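Local coordinates for gram-negative insecticidal protein (Chromobacterium piscinae, PDB 6FBM), which acts as an insecticidal toxin of the MACPF and beta-tripod families and, as in many MACPF proteins, probably works by forming pores in target membranes, at residues S310-A322 and A512-H526. Residues are numbered along the deposited sequence; the frame is centred on the assembly and turned at random.
Sequences SIPKVDKVLLMDA and AIASMQEMKSMLSQH
Met519 reaches from its helix to Leu319 and the Lys316 carbonyl. Its CB and CG lie against Leu319 CD1, the CB at 3.8 Å; chi1 of -166° sets CG anti to the backbone N, and bends at chi2 and chi3 then curl SD and CE back over Lys316 O. Met519 CE sits 3.3 Å from Lys316 O and also lies near Leu318 O. Leu319 CD1 packs further on Met516 CA. Beside this, strands 318-321 and 513-515 pair in parallel: Ala514 N gives a bond to Leu318 O, and Met320 N meets Ala514 O at 2.7 Å, nearly straight at the hydrogen (177°). The pair forms one side of a four-stranded mixed sheet, with 373-376 bonded to the other side of 318-321. In this sheet 513-515 is an edge strand within the chain, which then turns into helix 516-524, with Ser515 at its N-cap and forming a capping box with Glu518. At the far end of the helix, Val314 CG1 meets Met522 CE, and just past it Val314 CG2 stands over the centre of the His526 ring, a CH-pi contact 3.8 Å from the centroid. His526 ND1 bonds Gln115 OE1, tying this C-terminal turn to the MACPF part of the chain.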
loop_
_atom_site.group_PDB
_atom_site.type_symbol
_atom_site.label_atom_id
_atom_site.label_comp_id
_atom_site.label_asym_id
_atom_site.label_seq_id
_atom_site.Cartn_x
_atom_site.Cartn_y
_atom_site.Cartn_z
ATOM N N SER A 310 42.628 29.596 5.127
ATOM C CA SER A 310 42.553 29.049 6.477
ATOM C C SER A 310 41.269 29.479 7.174
ATOM O O SER A 310 40.689 30.533 6.876
ATOM C CB SER A 310 43.752 29.486 7.307
ATOM O OG SER A 310 44.878 28.682 6.976
ATOM N N ILE A 311 40.826 28.635 8.103
ATOM C CA ILE A 311 39.709 28.961 8.961
ATOM C C ILE A 311 40.241 29.993 9.938
ATOM O O ILE A 311 41.350 29.822 10.463
ATOM C CB ILE A 311 39.202 27.725 9.734
ATOM C CG1 ILE A 311 38.771 26.608 8.766
ATOM C CG2 ILE A 311 38.068 28.091 10.694
ATOM C CD1 ILE A 311 37.707 26.995 7.753
ATOM N N PRO A 312 39.503 31.087 10.153
ATOM C CA PRO A 312 39.946 32.053 11.156
ATOM C C PRO A 312 39.915 31.459 12.578
ATOM O O PRO A 312 38.954 30.768 12.930
ATOM C CB PRO A 312 38.954 33.218 11.001
ATOM C CG PRO A 312 37.776 32.668 10.266
ATOM C CD PRO A 312 38.336 31.578 9.389
ATOM N N LYS A 313 40.966 31.722 13.367
ATOM C CA LYS A 313 41.097 31.152 14.703
ATOM C C LYS A 313 41.077 32.222 15.786
ATOM O O LYS A 313 41.586 33.323 15.592
ATOM C CB LYS A 313 42.403 30.359 14.810
ATOM C CG LYS A 313 42.579 29.244 13.796
ATOM C CD LYS A 313 41.446 28.226 13.844
ATOM C CE LYS A 313 41.266 27.568 15.218
ATOM N NZ LYS A 313 40.549 26.277 15.149
ATOM N N VAL A 314 40.473 31.877 16.923
ATOM C CA VAL A 314 40.518 32.666 18.143
ATOM C C VAL A 314 41.641 32.043 18.961
ATOM O O VAL A 314 41.441 31.065 19.659
ATOM C CB VAL A 314 39.176 32.580 18.905
ATOM C CG1 VAL A 314 39.283 33.207 20.284
ATOM C CG2 VAL A 314 38.093 33.263 18.093
ATOM N N ASP A 315 42.836 32.613 18.839
ATOM C CA ASP A 315 43.994 32.235 19.654
ATOM C C ASP A 315 43.976 32.885 21.048
ATOM O O ASP A 315 44.527 32.316 22.001
ATOM C CB ASP A 315 45.282 32.609 18.914
ATOM C CG ASP A 315 45.470 31.829 17.636
ATOM O OD1 ASP A 315 45.473 30.591 17.680
ATOM O OD2 ASP A 315 45.649 32.471 16.594
ATOM N N LYS A 316 43.343 34.050 21.159
ATOM C CA LYS A 316 43.301 34.799 22.389
ATOM C C LYS A 316 42.174 34.232 23.246
ATOM O O LYS A 316 41.019 34.660 23.138
ATOM C CB LYS A 316 43.074 36.293 22.105
ATOM C CG LYS A 316 44.056 36.961 21.134
ATOM C CD LYS A 316 45.233 37.539 21.858
ATOM C CE LYS A 316 46.408 37.915 20.956
ATOM N NZ LYS A 316 46.320 39.330 20.489
ATOM N N VAL A 317 42.508 33.268 24.105
ATOM C CA VAL A 317 41.482 32.536 24.874
ATOM C C VAL A 317 41.441 32.804 26.352
ATOM O O VAL A 317 40.542 32.311 27.045
ATOM C CB VAL A 317 41.601 31.018 24.655
ATOM C CG1 VAL A 317 41.278 30.690 23.211
ATOM C CG2 VAL A 317 42.994 30.479 25.057
ATOM N N LEU A 318 42.391 33.599 26.844
ATOM C CA LEU A 318 42.383 34.037 28.225
ATOM C C LEU A 318 42.045 35.500 28.252
ATOM O O LEU A 318 42.717 36.318 27.647
ATOM C CB LEU A 318 43.730 33.766 28.872
ATOM C CG LEU A 318 44.081 32.296 29.083
ATOM C CD1 LEU A 318 45.498 32.129 29.633
ATOM C CD2 LEU A 318 43.083 31.619 30.014
ATOM N N LEU A 319 40.989 35.811 28.980
ATOM C CA LEU A 319 40.573 37.169 29.211
ATOM C C LEU A 319 41.310 37.643 30.447
ATOM O O LEU A 319 41.096 37.121 31.542
ATOM C CB LEU A 319 39.067 37.172 29.427
ATOM C CG LEU A 319 38.308 38.484 29.573
ATOM C CD1 LEU A 319 38.513 39.403 28.392
ATOM C CD2 LEU A 319 36.840 38.164 29.792
ATOM N N MET A 320 42.173 38.642 30.260
ATOM C CA MET A 320 42.976 39.213 31.350
ATOM C C MET A 320 42.363 40.490 31.946
ATOM O O MET A 320 41.839 41.368 31.247
ATOM C CB MET A 320 44.369 39.544 30.843
ATOM C CG MET A 320 45.351 39.869 31.932
ATOM S SD MET A 320 47.041 39.967 31.304
ATOM C CE MET A 320 46.946 41.398 30.215
ATOM N N ASP A 321 42.467 40.584 33.261
ATOM C CA ASP A 321 42.292 41.823 33.985
ATOM C C ASP A 321 43.647 42.084 34.659
ATOM O O ASP A 321 44.012 41.385 35.604
ATOM C CB ASP A 321 41.146 41.666 34.982
ATOM C CG ASP A 321 40.974 42.877 35.871
ATOM O OD1 ASP A 321 41.801 43.803 35.780
ATOM O OD2 ASP A 321 40.054 42.875 36.694
ATOM N N ALA A 322 44.392 43.063 34.128
ATOM C CA ALA A 322 45.771 43.319 34.570
ATOM C C ALA A 322 45.855 44.152 35.846
ATOM O O ALA A 322 46.916 44.176 36.475
ATOM C CB ALA A 322 46.589 43.985 33.458
ATOM N N ALA A 512 48.147 34.315 23.732
ATOM C CA ALA A 512 46.996 33.633 24.365
ATOM C C ALA A 512 46.113 34.563 25.182
ATOM O O ALA A 512 45.046 34.155 25.681
ATOM C CB ALA A 512 47.488 32.480 25.231
ATOM N N ILE A 513 46.530 35.826 25.280
ATOM C CA ILE A 513 46.001 36.752 26.272
ATOM C C ILE A 513 45.410 38.010 25.642
ATOM O O ILE A 513 45.932 38.532 24.652
ATOM C CB ILE A 513 47.154 37.083 27.233
ATOM C CG1 ILE A 513 47.040 36.173 28.435
ATOM C CG2 ILE A 513 47.211 38.559 27.664
ATOM C CD1 ILE A 513 48.347 36.087 29.196
ATOM N N ALA A 514 44.337 38.506 26.241
ATOM C CA ALA A 514 43.788 39.783 25.815
ATOM C C ALA A 514 43.011 40.415 26.936
ATOM O O ALA A 514 42.389 39.701 27.735
ATOM C CB ALA A 514 42.901 39.627 24.596
ATOM N N SER A 515 43.060 41.749 26.979
ATOM C CA SER A 515 42.253 42.530 27.909
ATOM C C SER A 515 40.803 42.554 27.443
ATOM O O SER A 515 40.528 42.186 26.307
ATOM C CB SER A 515 42.772 43.960 28.014
ATOM O OG SER A 515 42.681 44.610 26.752
ATOM N N MET A 516 39.904 43.015 28.307
ATOM C CA MET A 516 38.497 43.173 27.966
ATOM C C MET A 516 38.311 43.820 26.600
ATOM O O MET A 516 37.638 43.270 25.740
ATOM C CB MET A 516 37.742 43.969 29.031
ATOM C CG MET A 516 36.217 43.928 28.866
ATOM S SD MET A 516 35.431 42.261 28.970
ATOM C CE MET A 516 33.859 42.451 28.094
ATOM N N GLN A 517 38.959 44.956 26.391
ATOM C CA GLN A 517 38.850 45.691 25.127
ATOM C C GLN A 517 39.463 44.951 23.913
ATOM O O GLN A 517 38.803 44.851 22.867
ATOM C CB GLN A 517 39.414 47.131 25.247
ATOM C CG GLN A 517 39.154 48.053 24.041
ATOM C CD GLN A 517 37.689 48.075 23.570
ATOM O OE1 GLN A 517 36.766 48.303 24.381
ATOM N NE2 GLN A 517 37.470 47.870 22.253
ATOM N N GLU A 518 40.686 44.432 24.044
ATOM C CA GLU A 518 41.322 43.648 22.958
ATOM C C GLU A 518 40.466 42.415 22.555
ATOM O O GLU A 518 40.440 42.039 21.381
ATOM C CB GLU A 518 42.744 43.183 23.342
ATOM C CG GLU A 518 43.824 44.267 23.290
ATOM C CD GLU A 518 45.077 43.955 24.147
ATOM O OE1 GLU A 518 45.202 42.858 24.755
ATOM O OE2 GLU A 518 45.993 44.813 24.182
ATOM N N MET A 519 39.782 41.813 23.535
ATOM C CA MET A 519 38.916 40.655 23.310
ATOM C C MET A 519 37.674 41.050 22.524
ATOM O O MET A 519 37.353 40.377 21.546
ATOM C CB MET A 519 38.511 39.956 24.634
ATOM C CG MET A 519 37.879 38.560 24.499
ATOM S SD MET A 519 39.028 37.281 23.883
ATOM C CE MET A 519 39.924 36.807 25.345
ATOM N N LYS A 520 36.978 42.114 22.956
ATOM C CA LYS A 520 35.853 42.687 22.185
ATOM C C LYS A 520 36.227 42.915 20.718
ATOM O O LYS A 520 35.507 42.484 19.805
ATOM C CB LYS A 520 35.375 44.031 22.768
ATOM C CG LYS A 520 34.226 43.984 23.768
ATOM C CD LYS A 520 33.236 45.172 23.589
ATOM C CE LYS A 520 32.046 45.088 24.529
ATOM N NZ LYS A 520 32.402 45.277 25.974
ATOM N N SER A 521 37.364 43.575 20.516
ATOM C CA SER A 521 37.839 43.934 19.182
ATOM C C SER A 521 38.193 42.693 18.339
ATOM O O SER A 521 37.764 42.576 17.181
ATOM C CB SER A 521 39.032 44.898 19.291
ATOM O OG SER A 521 39.612 45.154 18.023
ATOM N N MET A 522 38.969 41.781 18.924
ATOM C CA MET A 522 39.331 40.498 18.290
ATOM C C MET A 522 38.093 39.678 17.925
ATOM O O MET A 522 37.994 39.196 16.812
ATOM C CB MET A 522 40.262 39.701 19.222
ATOM C CG MET A 522 40.829 38.395 18.676
ATOM S SD MET A 522 39.701 36.988 18.676
ATOM C CE MET A 522 39.081 36.956 20.351
ATOM N N LEU A 523 37.146 39.551 18.852
ATOM C CA LEU A 523 35.898 38.808 18.614
ATOM C C LEU A 523 34.942 39.418 17.587
ATOM O O LEU A 523 34.188 38.666 16.937
ATOM C CB LEU A 523 35.099 38.630 19.905
ATOM C CG LEU A 523 35.504 37.552 20.910
ATOM C CD1 LEU A 523 34.463 37.444 22.016
ATOM C CD2 LEU A 523 35.678 36.204 20.225
ATOM N N SER A 524 34.936 40.753 17.460
ATOM C CA SER A 524 34.061 41.423 16.495
ATOM C C SER A 524 34.451 41.106 15.034
ATOM O O SER A 524 33.631 41.309 14.146
ATOM C CB SER A 524 34.043 42.949 16.725
ATOM O OG SER A 524 35.214 43.559 16.163
ATOM N N GLN A 525 35.669 40.609 14.803
ATOM C CA GLN A 525 36.115 40.125 13.486
ATOM C C GLN A 525 35.890 38.592 13.255
ATOM O O GLN A 525 36.535 38.005 12.365
ATOM C CB GLN A 525 37.590 40.444 13.283
ATOM C CG GLN A 525 38.004 41.856 13.644
ATOM C CD GLN A 525 39.452 42.114 13.223
ATOM O OE1 GLN A 525 40.389 42.173 14.049
ATOM N NE2 GLN A 525 39.653 42.279 11.919
ATOM N N HIS A 526 35.030 37.958 14.062
ATOM C CA HIS A 526 34.730 36.526 13.933
ATOM C C HIS A 526 33.206 36.383 13.905
ATOM O O HIS A 526 32.520 36.776 14.845
ATOM C CB HIS A 526 35.321 35.693 15.097
ATOM C CG HIS A 526 36.810 35.496 15.026
ATOM N ND1 HIS A 526 37.394 34.468 14.323
ATOM C CD2 HIS A 526 37.828 36.170 15.608
ATOM C CE1 HIS A 526 38.711 34.560 14.448
ATOM N NE2 HIS A 526 38.998 35.583 15.219
#